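Esterase Rv0045c (Mycobacterium tuberculosis, PDB 6WYN) hydrolyses carboxylic esters, with highest activity toward short, straight alkyl chains of about four atoms, and is likely involved in ester or lipid metabolism. Local coordinates at residues G157-I162 / V178-S183; P272-R277 / G301-E306; S281-D286 / S308-Q313. All blocks are in the same frame, centred on the assembly; numbering follows the deposited sequence.

Interaction 1: residues G157-I162 / V178-S183; sequences GGLTAI and VDVTPS
L159 reaches from helix 156-167 over the backbone where the 178-183 segment turns into its helix: its CD2 lies 3.7 Å from P182 N and 3.8 Å from T181 C. The same methyl meets V180 CG2 at 4.0 Å, so one branch of the leucine bridges V180 and the proline. L159 CG, anti to the carbonyl carbon (chi1 -56°), sends the branch toward the loop. The leucine and V180 side chains cross at a slant rather than running alongside each other. V180 turns its second methyl, CG1, to the helix backbone, 4.2 Å from G158 CA, where the helix has no side chain; G158 CA and V178 CA are 6.5 Å apart. One turn on, I162 CD1 touches P182 CG at 4.3 Å. No hydrogen bond crosses this buried, apolar contact.

G157 fits the GxSxG nucleophile-elbow pattern around S155, the inferred nucleophile, and D179, a triad member by inference, starts the loop, so the contact sets the helix after the elbow against the acid loop. L262 of helix 260-268 packs on both L159 and I162, W263 of that helix touches P182, and V178 ends strand 174-178 beside strand 150-154.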
ATOM      1  N   GLY A 157       4.288   2.919  -0.489  1.00 11.53           N
ATOM      2  CA  GLY A 157       3.135   3.813  -0.587  1.00 12.18           C
ATOM      3  C   GLY A 157       3.222   5.025   0.291  1.00 12.34           C
ATOM      4  O   GLY A 157       2.790   6.099  -0.157  1.00 13.03           O
ATOM      5  N   GLY A 158       3.669   4.877   1.550  1.00 13.58           N
ATOM      6  CA  GLY A 158       3.820   6.021   2.469  1.00 12.45           C
ATOM      7  C   GLY A 158       4.866   7.033   1.986  1.00 12.49           C
ATOM      8  O   GLY A 158       4.616   8.262   2.108  1.00 13.45           O
ATOM      9  N   LEU A 159       5.987   6.561   1.455  1.00 12.58           N
ATOM     10  CA  LEU A 159       7.051   7.466   0.918  1.00 14.05           C
ATOM     11  C   LEU A 159       6.534   8.104  -0.390  1.00 14.28           C
ATOM     12  O   LEU A 159       6.733   9.314  -0.585  1.00 13.06           O
ATOM     13  CB  LEU A 159       8.344   6.671   0.722  1.00 14.45           C
ATOM     14  CG  LEU A 159       8.862   5.949   1.969  1.00 16.45           C
ATOM     15  CD1 LEU A 159      10.289   5.514   1.777  1.00 17.53           C
ATOM     16  CD2 LEU A 159       8.756   6.836   3.196  1.00 16.77           C
ATOM     17  N   THR A 160       5.743   7.366  -1.170  1.00 13.77           N
ATOM     18  CA  THR A 160       5.082   7.935  -2.379  1.00 14.61           C
ATOM     19  C   THR A 160       4.205   9.101  -1.935  1.00 14.26           C
ATOM     20  O   THR A 160       4.258  10.160  -2.554  1.00 14.10           O
ATOM     21  CB  THR A 160       4.351   6.856  -3.188  1.00 14.16           C
ATOM     22  OG1 THR A 160       5.351   5.894  -3.509  1.00 14.65           O
ATOM     23  CG2 THR A 160       3.725   7.395  -4.450  1.00 14.29           C
ATOM     24  N   ALA A 161       3.476   8.933  -0.834  1.00 15.27           N
ATOM     25  CA  ALA A 161       2.579   9.966  -0.300  1.00 14.58           C
ATOM     26  C   ALA A 161       3.379  11.192   0.111  1.00 15.53           C
ATOM     27  O   ALA A 161       2.900  12.299  -0.118  1.00 15.52           O
ATOM     28  CB  ALA A 161       1.771   9.453   0.855  1.00 15.38           C
ATOM     29  N   ILE A 162       4.519  11.002   0.747  1.00 15.16           N
ATOM     30  CA  ILE A 162       5.363  12.145   1.146  1.00 17.17           C
ATOM     31  C   ILE A 162       5.709  12.946  -0.117  1.00 18.39           C
ATOM     32  O   ILE A 162       5.523  14.147  -0.094  1.00 17.31           O
ATOM     33  CB  ILE A 162       6.619  11.676   1.893  1.00 17.19           C
ATOM     34  CG1 ILE A 162       6.260  11.204   3.298  1.00 18.49           C
ATOM     35  CG2 ILE A 162       7.641  12.816   1.918  1.00 17.69           C
ATOM     36  CD1 ILE A 162       7.356  10.446   3.989  1.00 19.90           C
ATOM     37  N   VAL A 178       1.881   4.259   7.163  1.00 11.44           N
ATOM     38  CA  VAL A 178       1.763   2.947   7.852  1.00 11.98           C
ATOM     39  C   VAL A 178       3.119   2.263   7.852  1.00 12.09           C
ATOM     40  O   VAL A 178       3.578   1.801   6.790  1.00 12.00           O
ATOM     41  CB  VAL A 178       0.624   2.108   7.274  1.00 12.07           C
ATOM     42  CG1 VAL A 178       0.461   0.775   7.963  1.00 12.59           C
ATOM     43  CG2 VAL A 178      -0.669   2.889   7.349  1.00 12.52           C
ATOM     44  N   ASP A 179       3.689   2.137   9.071  1.00 11.66           N
ATOM     45  CA  ASP A 179       4.931   1.413   9.399  1.00 11.28           C
ATOM     46  C   ASP A 179       6.079   1.780   8.453  1.00 10.33           C
ATOM     47  O   ASP A 179       6.806   0.884   8.056  1.00 10.94           O
ATOM     48  CB  ASP A 179       4.673  -0.094   9.434  1.00 12.44           C
ATOM     49  CG  ASP A 179       5.554  -0.833  10.442  1.00 14.35           C
ATOM     50  OD1 ASP A 179       5.568  -0.414  11.598  1.00 13.78           O
ATOM     51  OD2 ASP A 179       6.259  -1.817  10.048  1.00 15.55           O
ATOM     52  N   VAL A 180       6.316   3.052   8.210  1.00 10.71           N
ATOM     53  CA  VAL A 180       7.494   3.473   7.419  1.00 11.61           C
ATOM     54  C   VAL A 180       7.918   4.904   7.757  1.00 12.21           C
ATOM     55  O   VAL A 180       7.080   5.735   8.081  1.00 11.32           O
ATOM     56  CB  VAL A 180       7.178   3.324   5.914  1.00 11.39           C
ATOM     57  CG1 VAL A 180       6.209   4.411   5.469  1.00 11.05           C
ATOM     58  CG2 VAL A 180       8.450   3.319   5.076  1.00 12.13           C
ATOM     59  N   THR A 181       9.211   5.171   7.580  1.00 12.29           N
ATOM     60  CA  THR A 181       9.797   6.533   7.444  1.00 13.90           C
ATOM     61  C   THR A 181      10.823   6.451   6.304  1.00 12.86           C
ATOM     62  O   THR A 181      11.228   5.360   5.921  1.00 12.88           O
ATOM     63  CB  THR A 181      10.462   7.008   8.749  1.00 14.96           C
ATOM     64  OG1 THR A 181      11.728   6.342   8.814  1.00 15.02           O
ATOM     65  CG2 THR A 181       9.662   6.694  10.001  1.00 15.30           C
ATOM     66  N   PRO A 182      11.338   7.577   5.772  1.00 13.50           N
ATOM     67  CA  PRO A 182      12.399   7.505   4.762  1.00 13.99           C
ATOM     68  C   PRO A 182      13.569   6.636   5.224  1.00 15.18           C
ATOM     69  O   PRO A 182      13.976   5.723   4.505  1.00 15.54           O
ATOM     70  CB  PRO A 182      12.787   8.955   4.605  1.00 13.16           C
ATOM     71  CG  PRO A 182      11.482   9.659   4.846  1.00 13.73           C
ATOM     72  CD  PRO A 182      10.919   8.959   6.067  1.00 13.93           C
ATOM     73  N   SER A 183      14.049   6.858   6.458  1.00 15.28           N
ATOM     74  CA  SER A 183      15.204   6.093   7.004  1.00 16.61           C
ATOM     75  C   SER A 183      14.883   4.596   7.055  1.00 15.98           C
ATOM     76  O   SER A 183      15.759   3.770   6.740  1.00 16.29           O
ATOM     77  CB  SER A 183      15.629   6.634   8.351  1.00 15.93           C
ATOM     78  OG  SER A 183      15.940   8.015   8.240  1.00 16.18           O
TER

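Interaction 2: residues P272-R277 / G301-E306; sequences PITLVR and GVHIVE
L275 and V302 lie side by side and point to the same face of the sheet, with L275 CD2 3.7 Å from V302 CG2. That valine methyl also touches R277 CG at 3.7 Å, but here the two side chains cross at a slant. Beyond V302, R277 runs beside I304: a bend at chi3 carries the guanidinium to I304, where R277 NH1 lies 3.7 Å from I304 CD1 in an oblique approach. R277 NH2 is held outside the pair by a hydrogen bond to S281 O.

On the face shared by T274, V276 and H303, the imidazole presents an edge. T274 CG2, anti to its own backbone N, meets H303 CD2 at 3.5 Å near the ring plane. The V276 and V305 side chains cross at an angle, V276 CG1 to V305 CG2 at 3.8 Å.

Parallel pairing fixes this arrangement. H303 N donates to L275 O (2.9 Å) and R277 N to H303 O (2.7 Å), flanked by bonds from L275 N to G301 O and from V305 N to R277 O. The N-H...O angles run from 157° to 173°, and the strand segments run at 20° to each other.

The strands belong to a beta-alpha-beta unit through helix 286-295. Strand 299-305 is the outermost of the main sheet at this end; strand 273-278 also pairs with 174-178, and I323 of helix 317-328 packs on V276, H303 and V305.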
ATOM      1  N   PRO A 272       0.104  17.779   7.952  1.00 17.89           N
ATOM      2  CA  PRO A 272       0.368  16.988   9.150  1.00 19.66           C
ATOM      3  C   PRO A 272       0.589  15.506   8.839  1.00 18.31           C
ATOM      4  O   PRO A 272      -0.014  14.969   7.924  1.00 19.62           O
ATOM      5  CB  PRO A 272      -0.911  17.173   9.990  1.00 20.80           C
ATOM      6  CG  PRO A 272      -1.424  18.541   9.533  1.00 20.61           C
ATOM      7  CD  PRO A 272      -1.156  18.517   8.042  1.00 21.30           C
ATOM      8  N   ILE A 273       1.504  14.900   9.570  1.00 15.34           N
ATOM      9  CA  ILE A 273       1.869  13.472   9.441  1.00 15.47           C
ATOM     10  C   ILE A 273       1.512  12.706  10.701  1.00 14.93           C
ATOM     11  O   ILE A 273       1.959  13.118  11.804  1.00 14.59           O
ATOM     12  CB  ILE A 273       3.364  13.331   9.158  1.00 15.41           C
ATOM     13  CG1 ILE A 273       3.746  14.014   7.843  1.00 17.88           C
ATOM     14  CG2 ILE A 273       3.735  11.849   9.169  1.00 16.04           C
ATOM     15  CD1 ILE A 273       5.236  14.086   7.609  1.00 16.83           C
ATOM     16  N   THR A 274       0.763  11.614  10.531  1.00 15.29           N
ATOM     17  CA  THR A 274       0.483  10.620  11.592  1.00 14.71           C
ATOM     18  C   THR A 274       1.256   9.374  11.221  1.00 14.86           C
ATOM     19  O   THR A 274       1.201   8.984  10.068  1.00 15.50           O
ATOM     20  CB  THR A 274      -1.017  10.360  11.740  1.00 16.04           C
ATOM     21  OG1 THR A 274      -1.615  11.614  12.098  1.00 16.17           O
ATOM     22  CG2 THR A 274      -1.317   9.308  12.780  1.00 18.05           C
ATOM     23  N   LEU A 275       1.888   8.720  12.167  1.00 12.94           N
ATOM     24  CA  LEU A 275       2.552   7.443  11.877  1.00 13.45           C
ATOM     25  C   LEU A 275       1.773   6.373  12.596  1.00 13.09           C
ATOM     26  O   LEU A 275       1.341   6.626  13.752  1.00 14.10           O
ATOM     27  CB  LEU A 275       4.015   7.511  12.342  1.00 14.63           C
ATOM     28  CG  LEU A 275       4.829   6.221  12.335  1.00 13.92           C
ATOM     29  CD1 LEU A 275       5.031   5.739  10.901  1.00 14.49           C
ATOM     30  CD2 LEU A 275       6.187   6.463  12.992  1.00 16.10           C
ATOM     31  N   VAL A 276       1.663   5.208  11.968  1.00 11.57           N
ATOM     32  CA  VAL A 276       1.051   4.002  12.566  1.00 13.15           C
ATOM     33  C   VAL A 276       2.125   2.943  12.531  1.00 15.01           C
ATOM     34  O   VAL A 276       2.515   2.578  11.382  1.00 14.96           O
ATOM     35  CB  VAL A 276      -0.241   3.551  11.855  1.00 14.18           C
ATOM     36  CG1 VAL A 276      -0.831   2.304  12.517  1.00 15.03           C
ATOM     37  CG2 VAL A 276      -1.279   4.652  11.808  1.00 13.66           C
ATOM     38  N   ARG A 277       2.569   2.452  13.693  1.00 11.76           N
ATOM     39  CA  ARG A 277       3.516   1.325  13.687  1.00 14.59           C
ATOM     40  C   ARG A 277       2.793   0.034  14.045  1.00 13.90           C
ATOM     41  O   ARG A 277       1.834   0.069  14.848  1.00 14.09           O
ATOM     42  CB  ARG A 277       4.681   1.518  14.673  1.00 15.22           C
ATOM     43  CG  ARG A 277       5.735   2.534  14.265  1.00 16.26           C
ATOM     44  CD  ARG A 277       6.909   2.562  15.261  1.00 16.57           C
ATOM     45  NE  ARG A 277       7.250   1.170  15.493  1.00 19.34           N
ATOM     46  CZ  ARG A 277       7.219   0.548  16.690  1.00 24.90           C
ATOM     47  NH1 ARG A 277       7.002   1.253  17.786  1.00 26.12           N
ATOM     48  NH2 ARG A 277       7.403  -0.774  16.783  1.00 23.38           N
ATOM     49  N   GLY A 301       1.889  12.331  16.008  1.00 14.73           N
ATOM     50  CA  GLY A 301       2.266  11.252  16.920  1.00 15.02           C
ATOM     51  C   GLY A 301       2.242   9.915  16.227  1.00 15.75           C
ATOM     52  O   GLY A 301       1.741   9.817  15.078  1.00 13.43           O
ATOM     53  N   VAL A 302       2.765   8.915  16.912  1.00 14.70           N
ATOM     54  CA  VAL A 302       2.762   7.500  16.468  1.00 14.29           C
ATOM     55  C   VAL A 302       1.689   6.752  17.252  1.00 16.52           C
ATOM     56  O   VAL A 302       1.553   6.938  18.520  1.00 14.54           O
ATOM     57  CB  VAL A 302       4.136   6.842  16.630  1.00 13.77           C
ATOM     58  CG1 VAL A 302       4.492   6.717  18.095  1.00 14.53           C
ATOM     59  CG2 VAL A 302       4.191   5.492  15.967  1.00 13.22           C
ATOM     60  N   HIS A 303       0.927   5.940  16.535  1.00 14.65           N
ATOM     61  CA  HIS A 303       0.012   4.953  17.132  1.00 15.84           C
ATOM     62  C   HIS A 303       0.683   3.617  16.991  1.00 17.82           C
ATOM     63  O   HIS A 303       1.096   3.269  15.851  1.00 15.59           O
ATOM     64  CB  HIS A 303      -1.311   4.901  16.396  1.00 16.40           C
ATOM     65  CG  HIS A 303      -1.961   6.209  16.342  1.00 16.87           C
ATOM     66  ND1 HIS A 303      -3.039   6.481  17.109  1.00 15.08           N
ATOM     67  CD2 HIS A 303      -1.637   7.339  15.678  1.00 18.92           C
ATOM     68  CE1 HIS A 303      -3.393   7.718  16.920  1.00 16.40           C
ATOM     69  NE2 HIS A 303      -2.584   8.260  16.007  1.00 17.65           N
ATOM     70  N   ILE A 304       0.800   2.896  18.085  1.00 15.99           N
ATOM     71  CA  ILE A 304       1.525   1.608  18.059  1.00 17.18           C
ATOM     72  C   ILE A 304       0.444   0.555  18.203  1.00 17.31           C
ATOM     73  O   ILE A 304      -0.231   0.574  19.261  1.00 16.40           O
ATOM     74  CB  ILE A 304       2.622   1.566  19.143  1.00 18.38           C
ATOM     75  CG1 ILE A 304       3.634   2.691  18.932  1.00 19.59           C
ATOM     76  CG2 ILE A 304       3.290   0.199  19.180  1.00 20.46           C
ATOM     77  CD1 ILE A 304       4.624   2.844  20.072  1.00 20.60           C
ATOM     78  N   VAL A 305       0.271  -0.292  17.178  1.00 14.68           N
ATOM     79  CA  VAL A 305      -0.838  -1.271  17.098  1.00 15.67           C
ATOM     80  C   VAL A 305      -0.319  -2.607  17.582  1.00 16.02           C
ATOM     81  O   VAL A 305       0.513  -3.241  16.883  1.00 14.59           O
ATOM     82  CB  VAL A 305      -1.478  -1.370  15.698  1.00 15.35           C
ATOM     83  CG1 VAL A 305      -2.570  -2.433  15.650  1.00 15.93           C
ATOM     84  CG2 VAL A 305      -2.037  -0.023  15.279  1.00 15.08           C
ATOM     85  N   GLU A 306      -0.835  -3.020  18.727  1.00 17.38           N
ATOM     86  CA  GLU A 306      -0.432  -4.285  19.387  1.00 21.25           C
ATOM     87  C   GLU A 306      -0.789  -5.447  18.457  1.00 18.42           C
ATOM     88  O   GLU A 306      -1.872  -5.424  17.852  1.00 19.34           O
ATOM     89  CB  GLU A 306      -1.091  -4.434  20.773  1.00 27.13           C
ATOM     90  CG  GLU A 306      -0.465  -5.579  21.584  1.00 34.25           C
ATOM     91  CD  GLU A 306      -1.030  -5.867  22.976  1.00 40.86           C
ATOM     92  OE1 GLU A 306      -0.623  -6.932  23.557  1.00 42.01           O
ATOM     93  OE2 GLU A 306      -1.873  -5.041  23.482  1.00 38.54           O
TER

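Interaction 3: residues S281-D286 / S308-Q313; sequences SGFVTD and SGHSVQ
F283 and H310 both extend their rings anti to the backbone N (chi1 -162° and -177°), which brings the two side chains across one another and lays ring on ring. H310 CE1 stands over the centre of the phenyl face, 3.5 Å from F283 CD1. The planes are inclined by 24° and the centroids of the F283 and H310 rings are 4.0 Å apart, the geometry of a face-to-face stack. Relative to the imidazole, F283 CD2 lies over the face, offset toward its rim, and H310 ND1 lies 3.6 Å from F283 CG.

S281 approaches the other segment at its backbone: its CB is 3.7 Å from H310 N. S281 OG accepts from F283 N (3.1 Å), an ST turn that ties the serine to the residue bearing the stacked ring. The 308-313 segment is the histidine loop of an alpha/beta hydrolase: H310, assigned by inference to the triad, hydrogen-bonds through ND1 to D179 OD2 and through NE2 to S155 OG. S281 OG bonds to the same D179 oxygen, a second-shell contact that would help orient the carboxylate.

A face of the imidazole is stacked and both its nitrogens are hydrogen-bonded, which should limit rotation of the ring. F283 in turn meets the ring of H188, a residue involved in substrate selectivity, and rests on A184 and L185 of helix 182-200. Within the histidine segment, S308 OG donates to G309 O at 2.7 Å.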
ATOM      1  N   SER A 281       6.391  -5.138  14.745  1.00 16.96           N
ATOM      2  CA  SER A 281       7.260  -4.826  13.599  1.00 16.43           C
ATOM      3  C   SER A 281       8.495  -4.087  14.114  1.00 14.26           C
ATOM      4  O   SER A 281       8.334  -3.052  14.727  1.00 13.30           O
ATOM      5  CB  SER A 281       6.534  -4.017  12.554  1.00 15.99           C
ATOM      6  OG  SER A 281       7.457  -3.628  11.552  1.00 15.06           O
ATOM      7  N   GLY A 282       9.665  -4.590  13.764  1.00 14.96           N
ATOM      8  CA  GLY A 282      10.963  -3.919  13.969  1.00 16.47           C
ATOM      9  C   GLY A 282      11.295  -2.947  12.851  1.00 15.88           C
ATOM     10  O   GLY A 282      12.340  -2.274  12.921  1.00 15.89           O
ATOM     11  N   PHE A 283      10.418  -2.796  11.866  1.00 16.05           N
ATOM     12  CA  PHE A 283      10.756  -2.043  10.643  1.00 14.95           C
ATOM     13  C   PHE A 283      11.127  -0.607  10.983  1.00 14.91           C
ATOM     14  O   PHE A 283      12.124  -0.063  10.460  1.00 15.47           O
ATOM     15  CB  PHE A 283       9.584  -2.134   9.673  1.00 15.24           C
ATOM     16  CG  PHE A 283       9.949  -1.788   8.260  1.00 16.12           C
ATOM     17  CD1 PHE A 283       9.860  -0.488   7.814  1.00 16.31           C
ATOM     18  CD2 PHE A 283      10.337  -2.783   7.376  1.00 18.21           C
ATOM     19  CE1 PHE A 283      10.167  -0.164   6.501  1.00 16.77           C
ATOM     20  CE2 PHE A 283      10.654  -2.464   6.058  1.00 20.32           C
ATOM     21  CZ  PHE A 283      10.547  -1.154   5.627  1.00 18.94           C
ATOM     22  N   VAL A 284      10.312   0.024  11.813  1.00 14.98           N
ATOM     23  CA  VAL A 284      10.497   1.415  12.262  1.00 14.82           C
ATOM     24  C   VAL A 284      10.984   1.378  13.720  1.00 16.78           C
ATOM     25  O   VAL A 284      10.281   0.800  14.547  1.00 14.61           O
ATOM     26  CB  VAL A 284       9.196   2.212  12.131  1.00 15.45           C
ATOM     27  CG1 VAL A 284       9.376   3.657  12.627  1.00 15.27           C
ATOM     28  CG2 VAL A 284       8.680   2.142  10.681  1.00 16.44           C
ATOM     29  N   THR A 285      12.126   2.015  13.994  1.00 15.77           N
ATOM     30  CA  THR A 285      12.721   2.127  15.344  1.00 15.25           C
ATOM     31  C   THR A 285      12.208   3.367  16.063  1.00 14.19           C
ATOM     32  O   THR A 285      11.699   4.326  15.416  1.00 12.66           O
ATOM     33  CB  THR A 285      14.247   2.204  15.263  1.00 14.73           C
ATOM     34  OG1 THR A 285      14.596   3.444  14.650  1.00 17.41           O
ATOM     35  CG2 THR A 285      14.798   1.026  14.520  1.00 17.05           C
ATOM     36  N   ASP A 286      12.418   3.415  17.374  1.00 14.81           N
ATOM     37  CA  ASP A 286      12.118   4.639  18.171  1.00 15.99           C
ATOM     38  C   ASP A 286      12.917   5.823  17.635  1.00 15.50           C
ATOM     39  O   ASP A 286      12.374   6.926  17.567  1.00 14.76           O
ATOM     40  CB  ASP A 286      12.417   4.423  19.664  1.00 17.86           C
ATOM     41  CG  ASP A 286      11.436   3.454  20.330  1.00 20.41           C
ATOM     42  OD1 ASP A 286      10.342   3.200  19.769  1.00 18.34           O
ATOM     43  OD2 ASP A 286      11.777   2.921  21.378  1.00 24.46           O
ATOM     44  N   SER A 308       0.418  -6.415  15.600  1.00 18.60           N
ATOM     45  CA  SER A 308       0.538  -6.186  14.137  1.00 16.53           C
ATOM     46  C   SER A 308       2.005  -6.257  13.752  1.00 15.73           C
ATOM     47  O   SER A 308       2.845  -5.633  14.436  1.00 16.09           O
ATOM     48  CB  SER A 308      -0.056  -4.870  13.716  1.00 16.33           C
ATOM     49  OG  SER A 308       0.113  -4.682  12.308  1.00 15.00           O
ATOM     50  N   GLY A 309       2.284  -6.955  12.655  1.00 15.37           N
ATOM     51  CA  GLY A 309       3.520  -6.768  11.885  1.00 14.50           C
ATOM     52  C   GLY A 309       3.445  -5.503  11.028  1.00 14.44           C
ATOM     53  O   GLY A 309       2.648  -4.570  11.330  1.00 15.33           O
ATOM     54  N   HIS A 310       4.294  -5.470  10.012  1.00 13.74           N
ATOM     55  CA  HIS A 310       4.560  -4.341   9.093  1.00 13.41           C
ATOM     56  C   HIS A 310       3.273  -3.970   8.347  1.00 12.59           C
ATOM     57  O   HIS A 310       2.989  -2.788   8.239  1.00 13.44           O
ATOM     58  CB  HIS A 310       5.694  -4.809   8.158  1.00 14.22           C
ATOM     59  CG  HIS A 310       6.153  -3.770   7.196  1.00 15.08           C
ATOM     60  ND1 HIS A 310       6.475  -2.501   7.609  1.00 14.61           N
ATOM     61  CD2 HIS A 310       6.459  -3.834   5.879  1.00 16.06           C
ATOM     62  CE1 HIS A 310       6.862  -1.782   6.574  1.00 15.97           C
ATOM     63  NE2 HIS A 310       6.866  -2.576   5.502  1.00 15.22           N
ATOM     64  N   SER A 311       2.536  -4.961   7.864  1.00 12.76           N
ATOM     65  CA  SER A 311       1.283  -4.753   7.090  1.00 13.52           C
ATOM     66  C   SER A 311       0.100  -4.658   8.049  1.00 12.81           C
ATOM     67  O   SER A 311      -0.656  -5.650   8.231  1.00 13.70           O
ATOM     68  CB  SER A 311       1.103  -5.793   6.019  1.00 16.13           C
ATOM     69  OG  SER A 311       0.064  -5.358   5.155  1.00 18.71           O
ATOM     70  N   VAL A 312      -0.020  -3.486   8.679  1.00 11.83           N
ATOM     71  CA  VAL A 312      -1.032  -3.220   9.735  1.00 10.70           C
ATOM     72  C   VAL A 312      -2.428  -3.432   9.117  1.00 11.57           C
ATOM     73  O   VAL A 312      -3.327  -4.042   9.791  1.00 10.74           O
ATOM     74  CB  VAL A 312      -0.874  -1.805  10.302  1.00 10.79           C
ATOM     75  CG1 VAL A 312      -1.922  -1.571  11.373  1.00 11.05           C
ATOM     76  CG2 VAL A 312       0.516  -1.527  10.853  1.00 10.69           C
ATOM     77  N   GLN A 313      -2.621  -3.009   7.860  1.00 10.18           N
ATOM     78  CA  GLN A 313      -3.922  -3.178   7.183  1.00 11.11           C
ATOM     79  C   GLN A 313      -4.266  -4.651   6.998  1.00 10.95           C
ATOM     80  O   GLN A 313      -5.494  -4.947   6.831  1.00 11.22           O
ATOM     81  CB  GLN A 313      -3.961  -2.419   5.856  1.00 11.57           C
ATOM     82  CG  GLN A 313      -3.111  -3.046   4.760  1.00 12.26           C
ATOM     83  CD  GLN A 313      -1.699  -2.513   4.734  1.00 13.28           C
ATOM     84  OE1 GLN A 313      -1.215  -1.923   5.713  1.00 13.31           O
ATOM     85  NE2 GLN A 313      -1.003  -2.742   3.610  1.00 14.03           N
TER

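How the interactions relate
Interaction 1 closes before the others open along the chain, whereas interactions 2 and 3 interleave: segments 272-277, 281-286, 301-306 and 308-313 follow in that order. The centre of interaction 1 lies about 12 Å from the centres of both other contacts, which are themselves about 10 Å apart. D179 links all three: D179 N probably bonds V276 O (2.6 Å), and D179 OD2 lies 2.5 Å from H310 ND1, also a probable hydrogen bond. Of the adjacent parallel strands, 174-178 leads to D179, 273-278 to the loop with S281 and F283, and 299-305 to H310. The acid thus follows the sixth strand rather than the canonical seventh, a known alpha/beta hydrolase variant.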